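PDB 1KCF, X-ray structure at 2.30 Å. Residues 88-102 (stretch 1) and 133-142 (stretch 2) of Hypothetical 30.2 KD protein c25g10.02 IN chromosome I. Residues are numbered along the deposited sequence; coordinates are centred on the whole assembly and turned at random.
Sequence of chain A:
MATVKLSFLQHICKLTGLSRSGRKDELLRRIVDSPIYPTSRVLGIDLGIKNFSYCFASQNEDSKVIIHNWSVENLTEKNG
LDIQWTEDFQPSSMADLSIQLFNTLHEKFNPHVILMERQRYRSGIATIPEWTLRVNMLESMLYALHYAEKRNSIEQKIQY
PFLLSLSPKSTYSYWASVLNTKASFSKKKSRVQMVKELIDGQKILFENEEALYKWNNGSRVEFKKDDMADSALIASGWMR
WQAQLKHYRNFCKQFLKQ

Stretch 1 88-102: DFQPSSMADLSIQLF
Stretch 2 133-142: LRVNMLESML

Two helices of one chain pack here through a methionine-rich apolar seam, closed at one end by a cation-aromatic stack and crossed by no hydrogen bond. Helix 91-102 and helix 133-142 run in broadly the same sense, their axes 9.3 Å apart at closest approach with a signed crossing angle of -54°, and the two stretches bury 655 Å² between them, both sides summed. The register is set by two close pairs: Phe-89 CA lies 6.9 Å from Arg-134 CA, and Ser-98 CA lies 5.9 Å from Leu-142 CA.

Stretch 1 enters its helix through a loop. Asp-88 (phi/psi -171/113) and Phe-89 (-94/31) lead to Gln-90 at the N-cap position (-83/138), where Asp-88 OD1 accepts a hydrogen bond from Gln-90 N at 2.9 Å. Ser-93 OG donates back to Asp-88 O at 2.8 Å, tying the loop to the first turn. From Pro-91 onward the backbone is helical, as it is throughout stretch 2. Proline suits the first turn, where its missing amide hydrogen costs no helical bond.

Before the helix, Phe-89 (chi1 m, chi2 103°) points toward stretch 2. Arg-134, extended with chi1 m and chi2 to chi4 near 180°, lays its guanidinium flat on the ring, centres 3.9 Å apart and planes at 8°. Its CD also sits over the ring face, 3.9 Å from the centroid, so both the aliphatic and the charged parts of the arginine use the aromatic surface.

Flexible, polarisable methionines fill the middle. Met-94, m at all three chi angles, brings CG to 3.3 Å from Met-137 SD and CE to 4.1 Å from Leu-138 CG. Met-137 adopts t, t, m. One turn later Met-141 (m, t, and chi3 160°) lies against the backbone of the first helix: its SD is 3.4 Å from Ala-95 N and its CE 3.4 Å from Pro-91 O. The small side chain of Ala-95 accompanies this approach, with CB 4.1 Å from Met-141 SD.

Ser-98, also small, lies where the CA atoms come closest. In rotamer m, its OG donates to Met-94 O at 2.9 Å, so the hydroxyl is satisfied within its own helix while OG lies 3.2 Å from Met-141 CB. Leu-142 (m, t) reaches Ser-98 O with CD2 at 3.6 Å.

Leucines and a phenylalanine extend the apolar surface. Leu-101 CD2 meets Leu-138 CD2 at 4.1 Å; Leu-101 is t, p, whereas Leu-138 has an off-well chi1 of -136°. Phe-102 (chi1 t, chi2 81°) places CB 4.2 Å from Leu-142 CD2.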

# COMPACT_ATOMS: atom_id res chain seq x y z
N ASP A 88 -10.82 -9.46 -6.22
CA ASP A 88 -10.15 -10.26 -5.21
C ASP A 88 -9.29 -9.28 -4.43
O ASP A 88 -8.33 -8.72 -4.96
CB ASP A 88 -9.26 -11.32 -5.86
CG ASP A 88 -8.63 -12.26 -4.85
OD1 ASP A 88 -8.40 -11.84 -3.70
OD2 ASP A 88 -8.37 -13.43 -5.20
N PHE A 89 -9.62 -9.08 -3.16
CA PHE A 89 -8.89 -8.13 -2.35
C PHE A 89 -7.76 -8.74 -1.53
O PHE A 89 -7.42 -8.27 -0.44
CB PHE A 89 -9.86 -7.37 -1.46
CG PHE A 89 -11.03 -6.79 -2.21
CD1 PHE A 89 -12.28 -7.40 -2.17
CD2 PHE A 89 -10.86 -5.67 -3.01
CE1 PHE A 89 -13.34 -6.89 -2.90
CE2 PHE A 89 -11.92 -5.16 -3.76
CZ PHE A 89 -13.17 -5.77 -3.70
N GLN A 90 -7.17 -9.80 -2.08
CA GLN A 90 -6.04 -10.47 -1.44
C GLN A 90 -4.80 -9.66 -1.81
O GLN A 90 -4.65 -9.24 -2.96
CB GLN A 90 -5.92 -11.90 -1.95
N PRO A 91 -3.89 -9.43 -0.85
CA PRO A 91 -2.66 -8.66 -1.07
C PRO A 91 -1.99 -8.90 -2.42
O PRO A 91 -1.51 -7.95 -3.05
CB PRO A 91 -1.78 -9.10 0.10
CG PRO A 91 -2.78 -9.26 1.20
CD PRO A 91 -3.91 -10.01 0.50
N SER A 92 -1.97 -10.15 -2.87
CA SER A 92 -1.35 -10.48 -4.15
C SER A 92 -2.21 -10.04 -5.34
O SER A 92 -1.68 -9.70 -6.40
CB SER A 92 -1.11 -11.99 -4.23
N SER A 93 -3.52 -10.04 -5.15
CA SER A 93 -4.44 -9.65 -6.21
C SER A 93 -4.45 -8.13 -6.39
O SER A 93 -4.59 -7.62 -7.50
CB SER A 93 -5.86 -10.14 -5.88
OG SER A 93 -6.75 -9.89 -6.95
N MET A 94 -4.30 -7.41 -5.28
CA MET A 94 -4.28 -5.96 -5.31
C MET A 94 -3.00 -5.44 -5.95
O MET A 94 -3.01 -4.44 -6.67
CB MET A 94 -4.42 -5.40 -3.89
CG MET A 94 -5.84 -5.52 -3.33
SD MET A 94 -7.06 -4.67 -4.36
CE MET A 94 -6.60 -2.96 -4.06
N ALA A 95 -1.89 -6.13 -5.71
CA ALA A 95 -0.61 -5.73 -6.29
C ALA A 95 -0.77 -5.81 -7.79
O ALA A 95 -0.30 -4.95 -8.53
CB ALA A 95 0.49 -6.66 -5.82
N ASP A 96 -1.45 -6.86 -8.24
CA ASP A 96 -1.70 -7.07 -9.67
C ASP A 96 -2.49 -5.91 -10.25
O ASP A 96 -2.18 -5.41 -11.33
CB ASP A 96 -2.47 -8.38 -9.87
CG ASP A 96 -2.81 -8.62 -11.33
OD1 ASP A 96 -1.88 -8.70 -12.15
OD2 ASP A 96 -4.01 -8.74 -11.64
N LEU A 97 -3.53 -5.48 -9.53
CA LEU A 97 -4.35 -4.37 -9.99
C LEU A 97 -3.54 -3.07 -9.95
O LEU A 97 -3.60 -2.27 -10.89
CB LEU A 97 -5.59 -4.23 -9.10
CG LEU A 97 -6.54 -3.07 -9.41
CD1 LEU A 97 -7.20 -3.27 -10.76
CD2 LEU A 97 -7.60 -2.99 -8.32
N SER A 98 -2.79 -2.86 -8.87
CA SER A 98 -1.99 -1.66 -8.73
C SER A 98 -0.96 -1.53 -9.84
O SER A 98 -0.72 -0.44 -10.36
CB SER A 98 -1.28 -1.65 -7.38
OG SER A 98 -2.22 -1.72 -6.31
N ILE A 99 -0.35 -2.65 -10.22
CA ILE A 99 0.67 -2.64 -11.26
C ILE A 99 0.08 -2.31 -12.63
O ILE A 99 0.66 -1.52 -13.37
CB ILE A 99 1.41 -4.00 -11.29
CG1 ILE A 99 2.22 -4.15 -10.00
CG2 ILE A 99 2.33 -4.09 -12.51
CD1 ILE A 99 2.84 -5.52 -9.80
N GLN A 100 -1.07 -2.88 -12.95
CA GLN A 100 -1.70 -2.58 -14.24
C GLN A 100 -2.14 -1.12 -14.26
O GLN A 100 -1.88 -0.39 -15.22
CB GLN A 100 -2.94 -3.46 -14.46
CG GLN A 100 -2.70 -4.95 -14.41
CD GLN A 100 -3.91 -5.74 -14.89
OE1 GLN A 100 -4.29 -6.75 -14.30
NE2 GLN A 100 -4.53 -5.27 -15.97
N LEU A 101 -2.81 -0.70 -13.19
CA LEU A 101 -3.28 0.67 -13.09
C LEU A 101 -2.12 1.64 -13.20
O LEU A 101 -2.22 2.67 -13.85
CB LEU A 101 -4.02 0.87 -11.76
CG LEU A 101 -4.92 2.09 -11.63
CD1 LEU A 101 -5.86 2.19 -12.83
CD2 LEU A 101 -5.71 1.98 -10.33
N PHE A 102 -1.01 1.30 -12.55
CA PHE A 102 0.18 2.13 -12.57
C PHE A 102 0.74 2.26 -13.99
O PHE A 102 0.99 3.37 -14.46
CB PHE A 102 1.25 1.53 -11.65
CG PHE A 102 2.49 2.37 -11.53
CD1 PHE A 102 2.52 3.46 -10.67
CD2 PHE A 102 3.62 2.08 -12.29
CE1 PHE A 102 3.67 4.25 -10.56
CE2 PHE A 102 4.77 2.86 -12.19
CZ PHE A 102 4.80 3.95 -11.32
N LEU A 133 -9.94 -0.68 3.76
CA LEU A 133 -8.84 -1.57 3.43
C LEU A 133 -8.49 -1.54 1.94
O LEU A 133 -7.32 -1.48 1.57
CB LEU A 133 -9.17 -3.00 3.86
CG LEU A 133 -9.10 -3.27 5.37
CD1 LEU A 133 -9.71 -4.63 5.70
CD2 LEU A 133 -7.65 -3.20 5.84
N ARG A 134 -9.52 -1.57 1.09
CA ARG A 134 -9.31 -1.55 -0.35
C ARG A 134 -8.60 -0.29 -0.83
O ARG A 134 -7.60 -0.37 -1.53
CB ARG A 134 -10.65 -1.65 -1.09
CG ARG A 134 -11.47 -2.88 -0.77
CD ARG A 134 -12.82 -2.80 -1.47
NE ARG A 134 -13.73 -3.86 -1.05
CZ ARG A 134 -14.95 -4.04 -1.55
NH1 ARG A 134 -15.40 -3.23 -2.49
NH2 ARG A 134 -15.71 -5.03 -1.11
N VAL A 135 -9.12 0.88 -0.45
CA VAL A 135 -8.52 2.14 -0.88
C VAL A 135 -7.17 2.43 -0.24
O VAL A 135 -6.32 3.06 -0.86
CB VAL A 135 -9.47 3.34 -0.62
CG1 VAL A 135 -10.74 3.18 -1.43
CG2 VAL A 135 -9.80 3.44 0.87
N ASN A 136 -6.98 2.00 1.01
CA ASN A 136 -5.70 2.24 1.67
C ASN A 136 -4.63 1.40 0.98
O ASN A 136 -3.49 1.85 0.80
CB ASN A 136 -5.77 1.85 3.15
CG ASN A 136 -6.68 2.77 3.95
OD1 ASN A 136 -7.07 3.84 3.48
ND2 ASN A 136 -7.02 2.36 5.17
N MET A 137 -5.00 0.19 0.60
CA MET A 137 -4.10 -0.74 -0.05
C MET A 137 -3.70 -0.23 -1.44
O MET A 137 -2.53 -0.26 -1.80
CB MET A 137 -4.75 -2.11 -0.17
CG MET A 137 -3.77 -3.25 -0.26
SD MET A 137 -4.56 -4.85 -0.37
CE MET A 137 -5.45 -4.89 1.19
N LEU A 138 -4.69 0.22 -2.20
CA LEU A 138 -4.48 0.73 -3.55
C LEU A 138 -3.52 1.92 -3.49
O LEU A 138 -2.52 1.97 -4.20
CB LEU A 138 -5.80 1.18 -4.16
CG LEU A 138 -6.08 0.77 -5.61
CD1 LEU A 138 -7.25 1.59 -6.13
CD2 LEU A 138 -4.85 1.01 -6.46
N GLU A 139 -3.85 2.88 -2.64
CA GLU A 139 -3.03 4.07 -2.47
C GLU A 139 -1.60 3.69 -2.10
O GLU A 139 -0.64 4.17 -2.72
CB GLU A 139 -3.63 4.96 -1.38
CG GLU A 139 -2.73 6.10 -0.93
CD GLU A 139 -3.38 6.97 0.14
OE1 GLU A 139 -4.28 7.76 -0.21
OE2 GLU A 139 -3.00 6.85 1.32
N SER A 140 -1.46 2.84 -1.09
CA SER A 140 -0.16 2.40 -0.61
C SER A 140 0.70 1.75 -1.69
O SER A 140 1.89 2.06 -1.80
CB SER A 140 -0.32 1.42 0.55
OG SER A 140 -0.85 2.06 1.68
N MET A 141 0.10 0.86 -2.46
CA MET A 141 0.83 0.16 -3.51
C MET A 141 1.26 1.11 -4.64
O MET A 141 2.39 1.03 -5.12
CB MET A 141 -0.01 -0.99 -4.06
CG MET A 141 -0.32 -2.05 -3.00
SD MET A 141 -1.13 -3.53 -3.64
CE MET A 141 -0.79 -4.70 -2.33
N LEU A 142 0.36 2.00 -5.04
CA LEU A 142 0.66 2.96 -6.10
C LEU A 142 1.84 3.83 -5.69
O LEU A 142 2.70 4.15 -6.52
CB LEU A 142 -0.56 3.83 -6.40
CG LEU A 142 -1.72 3.15 -7.12
CD1 LEU A 142 -2.84 4.15 -7.33
CD2 LEU A 142 -1.25 2.59 -8.46